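Local coordinates for probable glutamine synthetase (Pseudomonas aeruginosa, PDB 4HPP), which is a probable member of the glutamine synthetase family, with an N-terminal domain and a catalytic domain that holds magnesium and glutamic acid, at residues A128-E133 with L344-V349; V188-A193 with V203-V208; G234-L239 with Y288-P293. All coordinates share one frame; numbering follows the deposited sequence.

Contact 1: residues A128-E133 with L344-V349; sequences AAFEHE and LAMAAV. With MG (magnesium ion), chain B; GLU (glutamic acid), chain D.
Glu133 OE1 accepts two hydrogen bonds, from the amino N of the bound glutamic acid at 2.8 Å and from the backbone N of Gly234, while its partner oxygen OE2 binds the magnesium ion at 2.2 Å. The residue lies on strand 124-137 of the glutamine synthetase catalytic domain sheet. With CG anti to the carbonyl carbon (chi1 -72°) and the chain extended beyond it, the carboxylate reaches the ion together with Glu180 and Glu187, and OE2 of the glutamic acid joins them. One carboxylate thus links metal and ligand, and the two bonds to OE1 limit its rotation. Glu131 and Glu133 project from one face of the strand, whereas Ala128 and Phe130 project from the other and meet helix 342-358. Met346 alone bridges to both of these. Its chain leaves the helix extended and crosses the Phe130 ring obliquely, with CB 3.9 Å from Phe130 CZ. The sulfur follows in a Met-aromatic contact, SD lying 5.2 Å from the ring centroid and 72° off the ring normal. Met336 of strand 330-336, one strand beyond 235-243, also packs on Phe130. Farther along, the methyl CE of Met346 ends 4.0 Å from Ala128 CB.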
# COMPACT_ATOMS: atom_id res chain seq x y z
N ALA A 128 -16.22 37.60 29.24
CA ALA A 128 -15.03 37.58 28.39
C ALA A 128 -15.04 36.47 27.36
O ALA A 128 -15.69 35.42 27.51
CB ALA A 128 -13.75 37.52 29.23
N ALA A 129 -14.27 36.74 26.31
CA ALA A 129 -13.99 35.77 25.25
C ALA A 129 -12.55 35.97 24.74
O ALA A 129 -12.09 37.10 24.53
CB ALA A 129 -15.03 35.87 24.14
N PHE A 130 -11.83 34.86 24.66
CA PHE A 130 -10.48 34.78 24.09
C PHE A 130 -10.55 34.37 22.59
O PHE A 130 -11.26 33.42 22.23
CB PHE A 130 -9.67 33.72 24.81
CG PHE A 130 -9.37 34.01 26.23
CD1 PHE A 130 -8.08 34.42 26.62
CD2 PHE A 130 -10.33 33.78 27.22
CE1 PHE A 130 -7.74 34.63 27.97
CE2 PHE A 130 -10.02 34.00 28.56
CZ PHE A 130 -8.72 34.42 28.95
N GLU A 131 -9.83 35.10 21.73
CA GLU A 131 -9.77 34.79 20.31
C GLU A 131 -8.41 34.17 20.14
O GLU A 131 -7.42 34.71 20.66
CB GLU A 131 -9.87 36.04 19.44
CG GLU A 131 -11.23 36.78 19.39
CD GLU A 131 -11.23 37.95 18.37
OE1 GLU A 131 -12.34 38.44 18.08
OE2 GLU A 131 -10.16 38.37 17.82
N HIS A 132 -8.35 33.07 19.39
CA HIS A 132 -7.17 32.28 19.27
C HIS A 132 -6.72 32.14 17.85
O HIS A 132 -7.55 31.85 16.98
CB HIS A 132 -7.40 30.93 19.86
CG HIS A 132 -7.49 30.92 21.39
ND1 HIS A 132 -8.67 30.71 22.05
CD2 HIS A 132 -6.50 30.99 22.37
CE1 HIS A 132 -8.44 30.69 23.38
NE2 HIS A 132 -7.10 30.87 23.57
N GLU A 133 -5.42 32.37 17.59
CA GLU A 133 -4.88 32.13 16.28
C GLU A 133 -3.83 30.99 16.36
O GLU A 133 -3.15 30.82 17.38
CB GLU A 133 -4.32 33.39 15.67
CG GLU A 133 -5.37 34.42 15.23
CD GLU A 133 -4.75 35.80 15.01
OE1 GLU A 133 -3.57 36.02 15.39
OE2 GLU A 133 -5.47 36.68 14.45
N LEU A 344 -4.56 32.83 34.72
CA LEU A 344 -3.62 33.78 35.27
C LEU A 344 -3.65 35.09 34.47
O LEU A 344 -3.71 36.18 35.03
CB LEU A 344 -2.21 33.18 35.38
CG LEU A 344 -1.10 34.12 35.86
CD1 LEU A 344 -1.39 34.49 37.31
CD2 LEU A 344 0.29 33.53 35.71
N ALA A 345 -3.67 34.96 33.16
CA ALA A 345 -3.71 36.11 32.30
C ALA A 345 -4.96 36.92 32.53
O ALA A 345 -4.83 38.12 32.76
CB ALA A 345 -3.58 35.70 30.85
N MET A 346 -6.15 36.31 32.50
CA MET A 346 -7.40 37.08 32.66
C MET A 346 -7.44 37.70 34.07
O MET A 346 -7.68 38.90 34.20
CB MET A 346 -8.61 36.21 32.36
CG MET A 346 -9.99 36.75 32.81
SD MET A 346 -11.20 35.62 32.12
CE MET A 346 -12.76 36.21 32.84
N ALA A 347 -7.17 36.92 35.12
CA ALA A 347 -6.99 37.43 36.50
C ALA A 347 -6.11 38.66 36.57
O ALA A 347 -6.48 39.64 37.18
CB ALA A 347 -6.41 36.35 37.43
N ALA A 348 -4.93 38.61 35.95
CA ALA A 348 -4.01 39.75 35.96
C ALA A 348 -4.61 41.04 35.37
O ALA A 348 -4.42 42.15 35.90
CB ALA A 348 -2.71 39.39 35.26
N VAL A 349 -5.39 40.87 34.30
CA VAL A 349 -5.95 42.01 33.59
C VAL A 349 -7.08 42.61 34.43
O VAL A 349 -7.15 43.84 34.64
CB VAL A 349 -6.46 41.62 32.17
CG1 VAL A 349 -7.32 42.72 31.53
CG2 VAL A 349 -5.29 41.21 31.28
MG MG B . -7.35 37.73 14.16
N GLU D . -1.91 37.95 14.33
CA GLU D . -2.08 39.25 15.10
C GLU D . -1.57 39.25 16.56
O GLU D . -0.49 38.75 16.86
CB GLU D . -3.55 39.67 15.08
CG GLU D . -4.03 40.13 13.73
CD GLU D . -5.51 40.32 13.70
OE1 GLU D . -5.91 41.49 13.54
OE2 GLU D . -6.26 39.33 13.86
OXT GLU D . -2.23 39.73 17.49

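Contact 2: residues V188-A193 with V203-V208; sequences VTCRPA and VNVREV
Val205 points from its helix at strand residues Val188 and Cys190, and its CB divides the contact between two methyls. CG1, anti to the backbone N (chi1 167°), turns to Val188 and stands 4.1 Å from Val188 CG1; the same methyl also packs against His132 on the adjoining strand. CG2, beside the backbone N, takes the other direction and touches Cys190 SG at 3.7 Å. The two valines pass alongside each other in opposite senses rather than meeting end on. On the strand, Val188 CG1 sits between its own backbone N and carbonyl carbon (chi1 56°), which turns that methyl to the helix. Thr189, between the two contact residues, faces away, as strand alternation requires. All three touching side chains are buried and the join is wholly apolar. Leu167 of helix 159-169 packs on both Val188 and Val205, and Phe134 adds to the cover of Val188. Strand 185-194 runs through a short turn into helix 196-216, which folds back over the sheet. The helix carries the chain on to strand 219-221; both strands pair antiparallel with 124-137 and so run parallel to each other, which makes strand, helix and strand a beta-alpha-beta unit.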
# COMPACT_ATOMS: atom_id res chain seq x y z
N VAL A 188 -10.18 30.57 15.34
CA VAL A 188 -11.51 30.23 15.78
C VAL A 188 -11.91 31.10 17.00
O VAL A 188 -11.09 31.39 17.87
CB VAL A 188 -11.66 28.73 16.01
CG1 VAL A 188 -10.63 28.21 17.01
CG2 VAL A 188 -13.08 28.41 16.48
N THR A 189 -13.16 31.58 16.99
CA THR A 189 -13.66 32.45 18.03
C THR A 189 -14.92 31.75 18.57
O THR A 189 -15.58 30.92 17.88
CB THR A 189 -14.04 33.86 17.51
OG1 THR A 189 -14.99 33.73 16.48
CG2 THR A 189 -12.89 34.64 16.92
N CYS A 190 -15.24 32.08 19.80
CA CYS A 190 -16.39 31.53 20.45
C CYS A 190 -17.19 32.61 21.14
O CYS A 190 -16.73 33.75 21.29
CB CYS A 190 -15.96 30.50 21.48
SG CYS A 190 -15.17 29.06 20.76
N ARG A 191 -18.37 32.21 21.61
CA ARG A 191 -19.25 33.11 22.30
C ARG A 191 -18.65 33.47 23.67
O ARG A 191 -18.01 32.66 24.29
CB ARG A 191 -20.62 32.44 22.38
CG ARG A 191 -21.37 32.49 21.04
CD ARG A 191 -22.80 31.92 21.07
NE ARG A 191 -23.27 31.73 22.45
CZ ARG A 191 -23.62 32.71 23.32
NH1 ARG A 191 -23.55 34.00 22.96
NH2 ARG A 191 -24.01 32.38 24.56
N PRO A 192 -18.86 34.68 24.17
CA PRO A 192 -18.29 35.00 25.51
C PRO A 192 -18.82 34.10 26.66
O PRO A 192 -19.87 33.49 26.52
CB PRO A 192 -18.81 36.42 25.74
CG PRO A 192 -19.50 36.86 24.46
CD PRO A 192 -19.92 35.62 23.76
N ALA A 193 -18.12 34.01 27.79
CA ALA A 193 -18.62 33.24 29.00
C ALA A 193 -18.39 34.10 30.25
O ALA A 193 -17.60 35.02 30.19
CB ALA A 193 -17.90 31.88 29.19
N VAL A 203 -8.86 27.53 27.58
CA VAL A 203 -8.09 26.26 27.67
C VAL A 203 -8.72 25.18 26.76
O VAL A 203 -8.02 24.57 25.93
CB VAL A 203 -7.96 25.73 29.12
CG1 VAL A 203 -7.43 24.29 29.15
CG2 VAL A 203 -7.10 26.66 29.96
N ASN A 204 -10.03 24.98 26.91
CA ASN A 204 -10.78 24.07 26.06
C ASN A 204 -10.58 24.30 24.57
O ASN A 204 -10.34 23.34 23.82
CB ASN A 204 -12.27 24.22 26.31
CG ASN A 204 -12.69 23.78 27.68
OD1 ASN A 204 -12.04 22.99 28.33
ND2 ASN A 204 -13.81 24.29 28.11
N VAL A 205 -10.68 25.54 24.13
CA VAL A 205 -10.39 25.83 22.71
C VAL A 205 -8.99 25.35 22.28
O VAL A 205 -8.82 24.86 21.15
CB VAL A 205 -10.59 27.32 22.32
CG1 VAL A 205 -9.98 27.60 20.98
CG2 VAL A 205 -12.07 27.71 22.32
N ARG A 206 -7.99 25.46 23.16
CA ARG A 206 -6.65 25.05 22.77
C ARG A 206 -6.48 23.53 22.76
O ARG A 206 -5.80 22.93 21.84
CB ARG A 206 -5.64 25.65 23.73
CG ARG A 206 -5.58 27.15 23.62
CD ARG A 206 -5.23 27.76 24.98
NE ARG A 206 -5.20 29.22 24.87
CZ ARG A 206 -4.40 30.03 25.57
NH1 ARG A 206 -3.54 29.48 26.44
NH2 ARG A 206 -4.47 31.37 25.40
N GLU A 207 -7.06 22.89 23.80
CA GLU A 207 -6.81 21.51 23.99
C GLU A 207 -7.56 20.68 22.93
O GLU A 207 -7.03 19.66 22.43
CB GLU A 207 -7.07 21.14 25.43
CG GLU A 207 -6.02 21.76 26.36
CD GLU A 207 -4.63 21.28 25.99
OE1 GLU A 207 -3.73 22.10 25.89
OE2 GLU A 207 -4.46 20.06 25.82
N VAL A 208 -8.74 21.19 22.53
CA VAL A 208 -9.57 20.51 21.53
C VAL A 208 -9.01 20.72 20.14
O VAL A 208 -8.92 19.78 19.38
CB VAL A 208 -11.04 20.97 21.60
CG1 VAL A 208 -11.84 20.42 20.41
CG2 VAL A 208 -11.68 20.56 22.91

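Contact 3: residues G234-L239 with Y288-P293; sequences GVHLHL and YLRLKP. With GLU (glutamic acid), chain D.
Arg290 and His236 meet round the alpha-carboxylate (O and OXT) of the bound glutamic acid, and Gly234 lies against the arginine. Arg290 grips the ligand with two N-H groups: NE binds its O at 2.8 Å (154°), and NH1 binds its OXT at 2.7 Å (162°). NH1 adds a weak bond to O, and the ligand's carbon C lies in the guanidinium plane, at its edge. OXT takes a further bond from His236 NE2, 3.0 Å long and bent to 139°, so two residues hold this one oxygen. The cationic guanidinium probably offsets part of the negative charge of the carboxylate. Gly234 covers one guanidinium face with its backbone, CA being 3.5 Å from Arg290 NH1. Arg290 reaches this far because CG is anti to the backbone N and the chain stays extended to NE. Outward of these, the carbonyl O of Arg334 accepts a hydrogen bond from NH1, Thr232 packs on the arginine, and the side chain of His236 touches Glu131 and Glu332. Strand 235-243 is fixed between strands 124-137 and 330-336 by backbone bonds on both edges; the short helix 288-291 brings the arginine to the ligand from beyond the strand's N-terminal end.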
# COMPACT_ATOMS: atom_id res chain seq x y z
N GLY A 234 -1.58 35.80 17.76
CA GLY A 234 -2.06 36.53 18.92
C GLY A 234 -3.17 35.78 19.65
O GLY A 234 -3.65 34.77 19.17
N VAL A 235 -3.50 36.27 20.84
CA VAL A 235 -4.66 35.90 21.59
C VAL A 235 -5.24 37.25 21.96
O VAL A 235 -4.51 38.11 22.41
CB VAL A 235 -4.30 35.10 22.87
CG1 VAL A 235 -5.45 35.12 23.90
CG2 VAL A 235 -3.95 33.65 22.54
N HIS A 236 -6.53 37.46 21.76
CA HIS A 236 -7.15 38.73 22.14
C HIS A 236 -8.26 38.48 23.09
O HIS A 236 -9.09 37.60 22.89
CB HIS A 236 -7.71 39.50 20.95
CG HIS A 236 -6.68 39.91 19.94
ND1 HIS A 236 -6.99 40.12 18.64
CD2 HIS A 236 -5.28 40.10 20.04
CE1 HIS A 236 -5.86 40.45 17.95
NE2 HIS A 236 -4.82 40.43 18.80
N LEU A 237 -8.32 39.29 24.13
CA LEU A 237 -9.28 39.03 25.16
C LEU A 237 -10.27 40.18 25.05
O LEU A 237 -9.84 41.31 25.15
CB LEU A 237 -8.53 39.02 26.50
CG LEU A 237 -9.26 39.02 27.82
CD1 LEU A 237 -10.23 37.84 27.87
CD2 LEU A 237 -8.23 38.92 28.93
N HIS A 238 -11.55 39.88 24.78
CA HIS A 238 -12.65 40.86 24.83
C HIS A 238 -13.31 40.81 26.15
O HIS A 238 -13.75 39.75 26.57
CB HIS A 238 -13.70 40.53 23.78
CG HIS A 238 -13.21 40.66 22.39
ND1 HIS A 238 -13.26 41.84 21.70
CD2 HIS A 238 -12.61 39.73 21.55
CE1 HIS A 238 -12.72 41.68 20.48
NE2 HIS A 238 -12.33 40.38 20.36
N LEU A 239 -13.36 41.94 26.83
CA LEU A 239 -13.99 42.03 28.16
C LEU A 239 -15.09 43.07 28.16
O LEU A 239 -14.92 44.18 27.65
CB LEU A 239 -13.00 42.35 29.24
CG LEU A 239 -12.11 41.14 29.53
CD1 LEU A 239 -10.80 41.56 30.19
CD2 LEU A 239 -12.87 40.17 30.40
N TYR A 288 8.34 38.01 23.10
CA TYR A 288 8.89 39.31 22.72
C TYR A 288 9.34 39.42 21.26
O TYR A 288 9.51 40.53 20.78
CB TYR A 288 9.81 39.88 23.79
CG TYR A 288 8.97 40.05 25.00
CD1 TYR A 288 8.75 38.97 25.86
CD2 TYR A 288 8.29 41.23 25.23
CE1 TYR A 288 7.92 39.08 26.95
CE2 TYR A 288 7.42 41.35 26.31
CZ TYR A 288 7.25 40.27 27.17
OH TYR A 288 6.39 40.37 28.24
N LEU A 289 9.45 38.29 20.55
CA LEU A 289 9.55 38.33 19.08
C LEU A 289 8.24 38.80 18.43
O LEU A 289 8.26 39.25 17.29
CB LEU A 289 9.96 36.96 18.48
CG LEU A 289 10.94 36.14 19.31
CD1 LEU A 289 11.01 34.71 18.85
CD2 LEU A 289 12.34 36.80 19.26
N ARG A 290 7.13 38.65 19.16
CA ARG A 290 5.78 39.09 18.72
C ARG A 290 5.46 40.56 19.14
O ARG A 290 5.04 41.39 18.29
CB ARG A 290 4.70 38.10 19.20
CG ARG A 290 3.29 38.67 19.22
CD ARG A 290 2.19 37.62 19.45
NE ARG A 290 0.91 38.28 19.27
CZ ARG A 290 0.28 39.04 20.17
NH1 ARG A 290 -0.86 39.63 19.85
NH2 ARG A 290 0.76 39.20 21.40
N LEU A 291 5.69 40.88 20.42
CA LEU A 291 5.40 42.23 20.97
C LEU A 291 6.27 43.39 20.43
O LEU A 291 5.78 44.51 20.20
CB LEU A 291 5.45 42.23 22.49
CG LEU A 291 4.33 41.77 23.41
CD1 LEU A 291 4.48 42.69 24.62
CD2 LEU A 291 2.94 41.89 22.79
N LYS A 292 7.57 43.13 20.28
CA LYS A 292 8.46 44.05 19.61
C LYS A 292 9.00 43.28 18.40
O LYS A 292 10.12 42.75 18.47
CB LYS A 292 9.59 44.52 20.55
N PRO A 293 8.20 43.17 17.29
CA PRO A 293 8.63 42.30 16.18
C PRO A 293 9.83 42.84 15.35
O PRO A 293 10.85 42.15 15.21
CB PRO A 293 7.35 42.11 15.32
CG PRO A 293 6.33 43.08 15.86
CD PRO A 293 6.97 43.92 16.94
N GLU D . -1.91 37.95 14.33
CA GLU D . -2.08 39.25 15.10
C GLU D . -1.57 39.25 16.56
O GLU D . -0.49 38.75 16.86
CB GLU D . -3.55 39.67 15.08
CG GLU D . -4.03 40.13 13.73
CD GLU D . -5.51 40.32 13.70
OE1 GLU D . -5.91 41.49 13.54
OE2 GLU D . -6.26 39.33 13.86
OXT GLU D . -2.23 39.73 17.49

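Overall arrangement
From the N terminus, strand 124-137 supplies the first half of contact 1, whose loop closes only at helix 342-358, after 210 intervening residues. The other two contacts fall within that span, in series. Contact 2 closes first, over a mere nine residues, where strand 185-194 turns into helix 196-216; contact 3 then runs from strand 235-243 to helix 288-291. All three share one sheet, with strand 124-137 between 185-194 and 235-243. It bonds to contact 2 through Ala128 O and Ala193 N, and to contact 3 through Ala129 O and His238 N. Contacts 1 and 2 both pack helices against the sheet, and contacts 1 and 3 both reach the glutamic acid.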